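Local coordinates for integral membrane indolylacetylinositol arabinosyltransferase EmbC (Mycolicibacterium smegmatis, PDB 7BVE), which probably transfers arabinose units in the membrane to build the arabinan polymers of the mycobacterial cell wall, as a member of the emb family of glycosyltransferases, at residues A[404-409]-A[443-448]; A[731-736]-A[949-954]; A[990-995]-A[1037-1042]. All blocks are in the same frame, centred on the assembly; numbering follows the deposited sequence.

Contact 1: residues A[404-409]-A[443-448]; sequences ATSRLL and KTIVAA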
loop_
_atom_site.group_PDB
_atom_site.type_symbol
_atom_site.label_atom_id
_atom_site.label_comp_id
_atom_site.label_asym_id
_atom_site.label_seq_id
_atom_site.Cartn_x
_atom_site.Cartn_y
_atom_site.Cartn_z
ATOM N N ALA A 404 -16.070 43.164 -8.080
ATOM C CA ALA A 404 -17.278 43.907 -7.743
ATOM C C ALA A 404 -17.093 45.402 -7.954
ATOM O O ALA A 404 -17.843 46.032 -8.704
ATOM C CB ALA A 404 -17.666 43.614 -6.297
ATOM N N THR A 405 -16.089 45.989 -7.312
ATOM C CA THR A 405 -15.872 47.424 -7.424
ATOM C C THR A 405 -15.190 47.838 -8.719
ATOM O O THR A 405 -15.097 49.042 -8.973
ATOM C CB THR A 405 -15.044 47.926 -6.244
ATOM O OG1 THR A 405 -13.801 47.221 -6.200
ATOM C CG2 THR A 405 -15.785 47.712 -4.954
ATOM N N SER A 406 -14.717 46.874 -9.516
ATOM C CA SER A 406 -14.027 47.088 -10.795
ATOM C C SER A 406 -12.771 47.945 -10.624
ATOM O O SER A 406 -12.640 49.029 -11.187
ATOM C CB SER A 406 -14.972 47.678 -11.848
ATOM O OG SER A 406 -14.307 47.860 -13.082
ATOM N N ARG A 407 -11.840 47.427 -9.825
ATOM C CA ARG A 407 -10.598 48.105 -9.489
ATOM C C ARG A 407 -9.461 47.096 -9.500
ATOM O O ARG A 407 -9.677 45.907 -9.274
ATOM C CB ARG A 407 -10.694 48.790 -8.128
ATOM C CG ARG A 407 -11.535 50.044 -8.138
ATOM C CD ARG A 407 -11.702 50.636 -6.764
ATOM N NE ARG A 407 -12.370 51.928 -6.840
ATOM C CZ ARG A 407 -12.722 52.651 -5.787
ATOM N NH1 ARG A 407 -12.489 52.202 -4.566
ATOM N NH2 ARG A 407 -13.314 53.821 -5.959
ATOM N N LEU A 408 -8.248 47.579 -9.760
ATOM C CA LEU A 408 -7.096 46.710 -9.979
ATOM C C LEU A 408 -6.190 46.551 -8.771
ATOM O O LEU A 408 -5.411 45.591 -8.724
ATOM C CB LEU A 408 -6.251 47.230 -11.137
ATOM C CG LEU A 408 -6.818 47.045 -12.529
ATOM C CD1 LEU A 408 -5.960 47.777 -13.501
ATOM C CD2 LEU A 408 -6.790 45.584 -12.835
ATOM N N LEU A 409 -6.250 47.473 -7.812
ATOM C CA LEU A 409 -5.389 47.367 -6.639
ATOM C C LEU A 409 -5.656 46.138 -5.765
ATOM O O LEU A 409 -4.666 45.521 -5.336
ATOM C CB LEU A 409 -5.460 48.663 -5.819
ATOM C CG LEU A 409 -4.586 48.717 -4.567
ATOM C CD1 LEU A 409 -3.125 48.666 -4.922
ATOM C CD2 LEU A 409 -4.883 49.950 -3.777
ATOM N N LYS A 443 -8.879 40.101 -16.948
ATOM C CA LYS A 443 -9.129 40.524 -18.321
ATOM C C LYS A 443 -10.347 41.429 -18.403
ATOM O O LYS A 443 -10.330 42.438 -19.121
ATOM C CB LYS A 443 -9.321 39.305 -19.218
ATOM C CG LYS A 443 -9.532 39.653 -20.673
ATOM C CD LYS A 443 -9.680 38.422 -21.536
ATOM C CE LYS A 443 -11.039 37.787 -21.336
ATOM N NZ LYS A 443 -12.126 38.639 -21.883
ATOM N N THR A 444 -11.394 41.104 -17.639
ATOM C CA THR A 444 -12.609 41.914 -17.646
ATOM C C THR A 444 -12.365 43.302 -17.065
ATOM O O THR A 444 -12.892 44.293 -17.581
ATOM C CB THR A 444 -13.708 41.193 -16.867
ATOM O OG1 THR A 444 -13.844 39.858 -17.363
ATOM C CG2 THR A 444 -15.039 41.898 -17.040
ATOM N N ILE A 445 -11.542 43.397 -16.020
ATOM C CA ILE A 445 -11.260 44.695 -15.411
ATOM C C ILE A 445 -10.308 45.515 -16.276
ATOM O O ILE A 445 -10.483 46.729 -16.421
ATOM C CB ILE A 445 -10.716 44.511 -13.982
ATOM C CG1 ILE A 445 -11.711 43.741 -13.129
ATOM C CG2 ILE A 445 -10.463 45.830 -13.324
ATOM C CD1 ILE A 445 -13.077 44.348 -13.092
ATOM N N VAL A 446 -9.297 44.878 -16.875
ATOM C CA VAL A 446 -8.325 45.615 -17.678
ATOM C C VAL A 446 -8.958 46.115 -18.972
ATOM O O VAL A 446 -8.711 47.251 -19.395
ATOM C CB VAL A 446 -7.079 44.740 -17.927
ATOM C CG1 VAL A 446 -6.181 45.327 -18.989
ATOM C CG2 VAL A 446 -6.271 44.625 -16.660
ATOM N N ALA A 447 -9.847 45.321 -19.577
ATOM C CA ALA A 447 -10.472 45.719 -20.834
ATOM C C ALA A 447 -11.470 46.862 -20.688
ATOM O O ALA A 447 -11.889 47.419 -21.705
ATOM C CB ALA A 447 -11.165 44.514 -21.464
ATOM N N ALA A 448 -11.851 47.231 -19.466
ATOM C CA ALA A 448 -12.753 48.352 -19.236
ATOM C C ALA A 448 -12.033 49.670 -19.001
ATOM O O ALA A 448 -12.571 50.725 -19.351
ATOM C CB ALA A 448 -13.660 48.062 -18.038
#
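Ile445 carries this contact by spreading its two branches along the chain that leaves helix 385-405. Its CG2 lies anti to the backbone N and its CG1 anti to the carbonyl carbon (chi1 -58°), so one branch serves Leu408 and the other Ser406. The CD1 tip sits 3.7 Å from Ser406 CA and also touches OG, which is swung anti to its own backbone N (chi1 -179°). Ser406 has positive phi at the point where the chain drops out of the helix. The side chains of Leu408 and Ile445 run antiparallel alongside one another, with Leu408 CD2 3.7 Å from Ile445 CG2. The same CD2 reaches Val446 CG2 at 4.0 Å, this time with the two side chains roughly perpendicular. Leu408 thus rests against two successive residues of helix 440-449, a purely apolar grip. Its backbone N, like that of Leu409, is hydrogen-bonded to Asp238 OD2 of helix 214-238. The neighbouring Thr405 belongs to the pocket of the bound 4'-phosphopantetheine group (PN7). The arrangement is a turn between consecutive helices, 385-405 and 409-422, packed against helix 440-449 within the GT-C-type helical part of the enzyme.

Contact 2: residues A[731-736]-A[949-954]; sequences GLANDV and RTLQEV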
loop_
_atom_site.group_PDB
_atom_site.type_symbol
_atom_site.label_atom_id
_atom_site.label_comp_id
_atom_site.label_asym_id
_atom_site.label_seq_id
_atom_site.Cartn_x
_atom_site.Cartn_y
_atom_site.Cartn_z
ATOM N N GLY A 731 8.186 21.098 30.219
ATOM C CA GLY A 731 7.643 19.975 29.474
ATOM C C GLY A 731 7.774 18.654 30.203
ATOM O O GLY A 731 7.479 18.537 31.395
ATOM N N LEU A 732 8.233 17.641 29.467
ATOM C CA LEU A 732 8.356 16.280 29.972
ATOM C C LEU A 732 9.616 16.078 30.798
ATOM O O LEU A 732 9.764 15.035 31.429
ATOM C CB LEU A 732 8.291 15.314 28.781
ATOM C CG LEU A 732 8.236 13.792 28.873
ATOM C CD1 LEU A 732 7.122 13.391 29.775
ATOM C CD2 LEU A 732 7.994 13.200 27.512
ATOM N N ALA A 733 10.501 17.068 30.859
ATOM C CA ALA A 733 11.761 16.918 31.566
ATOM C C ALA A 733 11.618 16.959 33.077
ATOM O O ALA A 733 12.566 16.600 33.774
ATOM C CB ALA A 733 12.730 18.002 31.125
ATOM N N ASN A 734 10.479 17.395 33.604
ATOM C CA ASN A 734 10.249 17.360 35.041
ATOM C C ASN A 734 9.664 16.045 35.519
ATOM O O ASN A 734 9.690 15.774 36.724
ATOM C CB ASN A 734 9.311 18.491 35.460
ATOM C CG ASN A 734 9.957 19.843 35.367
ATOM O OD1 ASN A 734 9.579 20.673 34.543
ATOM N ND2 ASN A 734 10.934 20.082 36.230
ATOM N N ASP A 735 9.141 15.230 34.611
ATOM C CA ASP A 735 8.422 14.020 34.959
ATOM C C ASP A 735 9.125 12.768 34.471
ATOM O O ASP A 735 8.502 11.711 34.382
ATOM C CB ASP A 735 7.005 14.106 34.414
ATOM C CG ASP A 735 6.180 15.132 35.154
ATOM O OD1 ASP A 735 6.409 15.300 36.366
ATOM O OD2 ASP A 735 5.329 15.798 34.539
ATOM N N VAL A 736 10.409 12.870 34.159
ATOM C CA VAL A 736 11.252 11.735 33.824
ATOM C C VAL A 736 12.322 11.644 34.894
ATOM O O VAL A 736 13.059 12.608 35.117
ATOM C CB VAL A 736 11.877 11.878 32.432
ATOM C CG1 VAL A 736 12.880 10.810 32.223
ATOM C CG2 VAL A 736 10.825 11.780 31.378
ATOM N N ARG A 949 16.792 11.229 40.181
ATOM C CA ARG A 949 16.703 12.672 40.008
ATOM C C ARG A 949 15.984 12.939 38.699
ATOM O O ARG A 949 15.861 12.052 37.858
ATOM C CB ARG A 949 18.078 13.339 39.975
ATOM C CG ARG A 949 18.889 13.183 41.237
ATOM C CD ARG A 949 20.244 13.840 41.091
ATOM N NE ARG A 949 20.141 15.294 41.035
ATOM C CZ ARG A 949 21.144 16.106 40.719
ATOM N NH1 ARG A 949 22.334 15.610 40.416
ATOM N NH2 ARG A 949 20.954 17.416 40.698
ATOM N N THR A 950 15.507 14.163 38.519
ATOM C CA THR A 950 14.788 14.455 37.291
ATOM C C THR A 950 15.765 14.706 36.153
ATOM O O THR A 950 16.951 14.946 36.364
ATOM C CB THR A 950 13.862 15.653 37.469
ATOM O OG1 THR A 950 14.626 16.806 37.819
ATOM C CG2 THR A 950 12.874 15.386 38.566
ATOM N N LEU A 951 15.252 14.634 34.927
ATOM C CA LEU A 951 16.092 14.845 33.755
ATOM C C LEU A 951 16.499 16.300 33.590
ATOM O O LEU A 951 17.515 16.572 32.958
ATOM C CB LEU A 951 15.370 14.332 32.509
ATOM C CG LEU A 951 16.005 14.256 31.123
ATOM C CD1 LEU A 951 15.468 13.056 30.408
ATOM C CD2 LEU A 951 15.687 15.480 30.305
ATOM N N GLN A 952 15.743 17.237 34.152
ATOM C CA GLN A 952 16.114 18.644 34.089
ATOM C C GLN A 952 17.289 18.955 35.004
ATOM O O GLN A 952 18.058 19.878 34.726
ATOM C CB GLN A 952 14.893 19.498 34.436
ATOM C CG GLN A 952 15.049 21.006 34.348
ATOM C CD GLN A 952 15.347 21.504 32.948
ATOM O OE1 GLN A 952 14.878 20.944 31.964
ATOM N NE2 GLN A 952 16.097 22.590 32.860
ATOM N N GLU A 953 17.470 18.189 36.074
ATOM C CA GLU A 953 18.603 18.388 36.963
ATOM C C GLU A 953 19.850 17.643 36.520
ATOM O O GLU A 953 20.957 18.051 36.878
ATOM C CB GLU A 953 18.245 17.948 38.376
ATOM C CG GLU A 953 17.154 18.766 38.993
ATOM C CD GLU A 953 16.797 18.293 40.377
ATOM O OE1 GLU A 953 17.348 17.262 40.810
ATOM O OE2 GLU A 953 15.961 18.947 41.031
ATOM N N VAL A 954 19.699 16.561 35.763
ATOM C CA VAL A 954 20.831 15.807 35.247
ATOM C C VAL A 954 21.297 16.429 33.938
ATOM O O VAL A 954 22.436 16.890 33.825
ATOM C CB VAL A 954 20.453 14.331 35.059
ATOM C CG1 VAL A 954 21.578 13.579 34.416
ATOM C CG2 VAL A 954 20.096 13.722 36.385
#
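Arg949 opens the segment at its exposed side, where NE makes a weak hydrogen bond, part of a salt bridge, with Glu953 OE1 four residues on, in helix 951-954. Its backbone is hydrogen-bonded to Val738, so the short strand 949-950 runs along strand 736-738. Thr950 occupies the N-cap position of helix 951-954. Its CA approaches Val736 O at 3.3 Å in a CA-H...O contact, while CG2, anti to the carbonyl carbon, lies 3.7 Å from Asn734 O. The backbone turns into the helix here, and its first amides are delivered to carbonyls of the other segment. Leu951 N bonds Val736 O at 3.0 Å; the donor lies nearly along the C=O axis, although the hydrogen bond is bent at the hydrogen (133°). The side chain of Leu951, with CG anti to the backbone N, runs alongside Val736 in the same direction, bringing CD1 within 3.9 Å of Val736 CG1. Its other branch, CD2, touches Ala733 CB at 4.0 Å, so the leucine fork spans both residues. Gln952 adds a second, weak bond from its N to Ala733 O, 3.3 Å long. Its chain is bent at chi2 (63°), which lays OE1 3.7 Å from Ala733 CB. The amide end is held elsewhere: OE1 accepts from Gln974 NE2, and NE2 is bonded to Ser957 OG. Two peptide N-H groups at the start of a helix thus find acceptors far away in sequence, one at the start of strand 736-738 and, weakly, one in the turn before it. The arrangement is that of a sheet edge: strand 949-950 is outermost in the mixed sheet of the C-terminal domain and passes directly into a short helix, whose first turn closes over the loop leading into strand 736-738.

Contact 3: residues A[990-995]-A[1037-1042]; sequences RILPDR and WGSLQR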
loop_
_atom_site.group_PDB
_atom_site.type_symbol
_atom_site.label_atom_id
_atom_site.label_comp_id
_atom_site.label_asym_id
_atom_site.label_seq_id
_atom_site.Cartn_x
_atom_site.Cartn_y
_atom_site.Cartn_z
ATOM N N ARG A 990 21.717 12.402 24.259
ATOM C CA ARG A 990 20.820 12.143 23.145
ATOM C C ARG A 990 19.480 11.680 23.695
ATOM O O ARG A 990 19.440 10.853 24.602
ATOM C CB ARG A 990 21.384 11.089 22.199
ATOM C CG ARG A 990 20.498 10.847 21.021
ATOM C CD ARG A 990 20.938 9.704 20.177
ATOM N NE ARG A 990 19.874 9.363 19.245
ATOM C CZ ARG A 990 19.892 8.305 18.441
ATOM N NH1 ARG A 990 20.921 7.477 18.459
ATOM N NH2 ARG A 990 18.870 8.071 17.636
ATOM N N ILE A 991 18.389 12.210 23.152
ATOM C CA ILE A 991 17.042 11.838 23.564
ATOM C C ILE A 991 16.329 11.211 22.375
ATOM O O ILE A 991 16.297 11.795 21.289
ATOM C CB ILE A 991 16.266 13.050 24.110
ATOM C CG1 ILE A 991 16.961 13.585 25.354
ATOM C CG2 ILE A 991 14.867 12.668 24.475
ATOM C CD1 ILE A 991 16.481 14.913 25.788
ATOM N N LEU A 992 15.764 10.029 22.579
ATOM C CA LEU A 992 15.137 9.243 21.534
ATOM C C LEU A 992 13.639 9.127 21.788
ATOM O O LEU A 992 13.170 9.391 22.899
ATOM C CB LEU A 992 15.739 7.833 21.466
ATOM C CG LEU A 992 17.171 7.587 21.009
ATOM C CD1 LEU A 992 18.156 7.752 22.142
ATOM C CD2 LEU A 992 17.282 6.226 20.417
ATOM N N PRO A 993 12.849 8.753 20.773
ATOM C CA PRO A 993 11.474 8.318 21.031
ATOM C C PRO A 993 11.414 6.888 21.539
ATOM O O PRO A 993 12.449 6.288 21.840
ATOM C CB PRO A 993 10.804 8.437 19.659
ATOM C CG PRO A 993 11.654 9.333 18.898
ATOM C CD PRO A 993 13.034 9.078 19.355
ATOM N N ASP A 994 10.214 6.319 21.638
ATOM C CA ASP A 994 10.089 4.910 21.984
ATOM C C ASP A 994 10.594 4.031 20.842
ATOM O O ASP A 994 10.932 4.509 19.759
ATOM C CB ASP A 994 8.647 4.565 22.341
ATOM C CG ASP A 994 7.669 4.890 21.232
ATOM O OD1 ASP A 994 8.033 5.600 20.274
ATOM O OD2 ASP A 994 6.523 4.399 21.307
ATOM N N ARG A 995 10.605 2.718 21.083
ATOM C CA ARG A 995 11.312 1.790 20.203
ATOM C C ARG A 995 10.648 1.681 18.836
ATOM O O ARG A 995 11.336 1.659 17.807
ATOM C CB ARG A 995 11.400 0.422 20.870
ATOM C CG ARG A 995 12.169 -0.608 20.082
ATOM C CD ARG A 995 12.212 -1.933 20.815
ATOM N NE ARG A 995 10.880 -2.498 21.008
ATOM C CZ ARG A 995 10.234 -3.219 20.098
ATOM N NH1 ARG A 995 9.027 -3.693 20.365
ATOM N NH2 ARG A 995 10.795 -3.470 18.924
ATOM N N TRP A 1037 8.313 5.847 27.331
ATOM C CA TRP A 1037 8.286 7.225 26.865
ATOM C C TRP A 1037 9.354 7.509 25.819
ATOM O O TRP A 1037 9.194 8.440 25.026
ATOM C CB TRP A 1037 8.469 8.182 28.042
ATOM C CG TRP A 1037 9.819 8.113 28.673
ATOM C CD1 TRP A 1037 10.199 7.299 29.685
ATOM C CD2 TRP A 1037 10.969 8.898 28.336
ATOM N NE1 TRP A 1037 11.514 7.520 29.999
ATOM C CE2 TRP A 1037 12.009 8.497 29.182
ATOM C CE3 TRP A 1037 11.218 9.900 27.390
ATOM C CZ2 TRP A 1037 13.279 9.058 29.116
ATOM C CZ3 TRP A 1037 12.473 10.456 27.331
ATOM C CH2 TRP A 1037 13.488 10.037 28.185
ATOM N N GLY A 1038 10.426 6.745 25.812
ATOM C CA GLY A 1038 11.602 7.016 25.025
ATOM C C GLY A 1038 12.827 6.517 25.776
ATOM O O GLY A 1038 12.704 5.633 26.624
ATOM N N SER A 1039 13.983 7.101 25.471
ATOM C CA SER A 1039 15.206 6.720 26.157
ATOM C C SER A 1039 16.223 7.848 26.093
ATOM O O SER A 1039 16.084 8.766 25.293
ATOM C CB SER A 1039 15.795 5.432 25.575
ATOM O OG SER A 1039 16.124 5.572 24.214
ATOM N N LEU A 1040 17.232 7.762 26.954
ATOM C CA LEU A 1040 18.300 8.739 27.090
ATOM C C LEU A 1040 19.648 8.038 26.974
ATOM O O LEU A 1040 19.804 6.899 27.412
ATOM C CB LEU A 1040 18.202 9.452 28.437
ATOM C CG LEU A 1040 19.201 10.541 28.808
ATOM C CD1 LEU A 1040 19.048 11.734 27.902
ATOM C CD2 LEU A 1040 19.041 10.937 30.244
ATOM N N GLN A 1041 20.626 8.715 26.370
ATOM C CA GLN A 1041 21.963 8.165 26.202
ATOM C C GLN A 1041 23.014 9.193 26.588
ATOM O O GLN A 1041 22.792 10.398 26.493
ATOM C CB GLN A 1041 22.212 7.719 24.764
ATOM C CG GLN A 1041 21.384 6.558 24.326
ATOM C CD GLN A 1041 21.675 6.159 22.914
ATOM O OE1 GLN A 1041 22.469 6.795 22.235
ATOM N NE2 GLN A 1041 21.034 5.099 22.456
ATOM N N ARG A 1042 24.171 8.701 27.023
ATOM C CA ARG A 1042 25.380 9.504 27.165
ATOM C C ARG A 1042 26.197 9.341 25.899
ATOM O O ARG A 1042 26.215 8.260 25.311
ATOM C CB ARG A 1042 26.221 9.075 28.366
ATOM C CG ARG A 1042 25.676 9.476 29.693
ATOM C CD ARG A 1042 26.511 8.952 30.838
ATOM N NE ARG A 1042 26.385 7.505 30.951
ATOM C CZ ARG A 1042 27.099 6.754 31.780
ATOM N NH1 ARG A 1042 27.993 7.314 32.581
ATOM N NH2 ARG A 1042 26.921 5.440 31.804
#
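Three backbone hydrogen bonds join strands 990-992 and 1039-1042, which run antiparallel at 158°. Arg990 and Gln1041 form a hydrogen-bonded pair and use both their N-H and C=O groups on each other. Gln1041 N donates to Arg990 O at 3.0 Å, in the carbonyl plane. The return bond, from Arg990 N to Gln1041 O, is longer at 3.2 Å, and its donor stands above the carbonyl plane. The third bond, Leu992 N to Ser1039 O at 3.0 Å, is the straightest, at 170°. Past it the backbones stay close but meet through CA-H...O contacts at Gly1038, its CA 3.4 Å from Pro993 O and slightly farther from Leu992 O. Its backbone angles call for glycine, and a side chain there would run into Leu992 O. Ser1039 OG, in the crowded position between its backbone N and carbonyl carbon, meets the carbon atoms of Leu992, with CB and CD1 both 3.6 Å away. On the same face, the extended side chains of Arg990 and Gln1041 run side by side with guanidinium and amide planes 77° apart. OE1 of Gln1041 lies 3.9 Å from Arg990 CD, a contact and not a bond; Arg990 NE instead faces Asp964 in a long, weak ion pair. Leu992 CG lies over the rim of one face of the guanidinium. On the opposite face of the sheet, that of Ile991 and Leu1040, Leu1040 CD1 meets Ile991 CG1 at 3.8 Å, while Ile991 CG2 approaches the edge of the Trp1037 ring. Asp994 N-caps the following helix 995-1001, with OD1 weakly bonded to Gly997 N. Backbone bonds tie Ile991 to Met962 of the parallel strand 961-963, and Leu1040 and Arg1042 to Val1025 and Ser1023 of strand 1020-1029, so the contact lies inside the mixed sheet.

Contacts 2 and 3 belong to one mixed sheet of the C-terminal domain, at its edge and in its interior, their centres about 13 Å apart. They touch: Val736 CG1 meets Trp1037 CZ2 at 3.6 Å, and Leu951 packs against Leu1040 and Trp1037, joining their apolar sides. Contact 1 stands apart in the membrane part, its centre about 61 Å from that of contact 2 and about 60 Å from that of contact 3. All three are partly buried, and only contact 2 has an exposed residue among those that touch. The chemistry follows position: van der Waals packing of apolar branches and a serine in contact 1, helix-start amides in contact 2, regular strand pairing in contact 3.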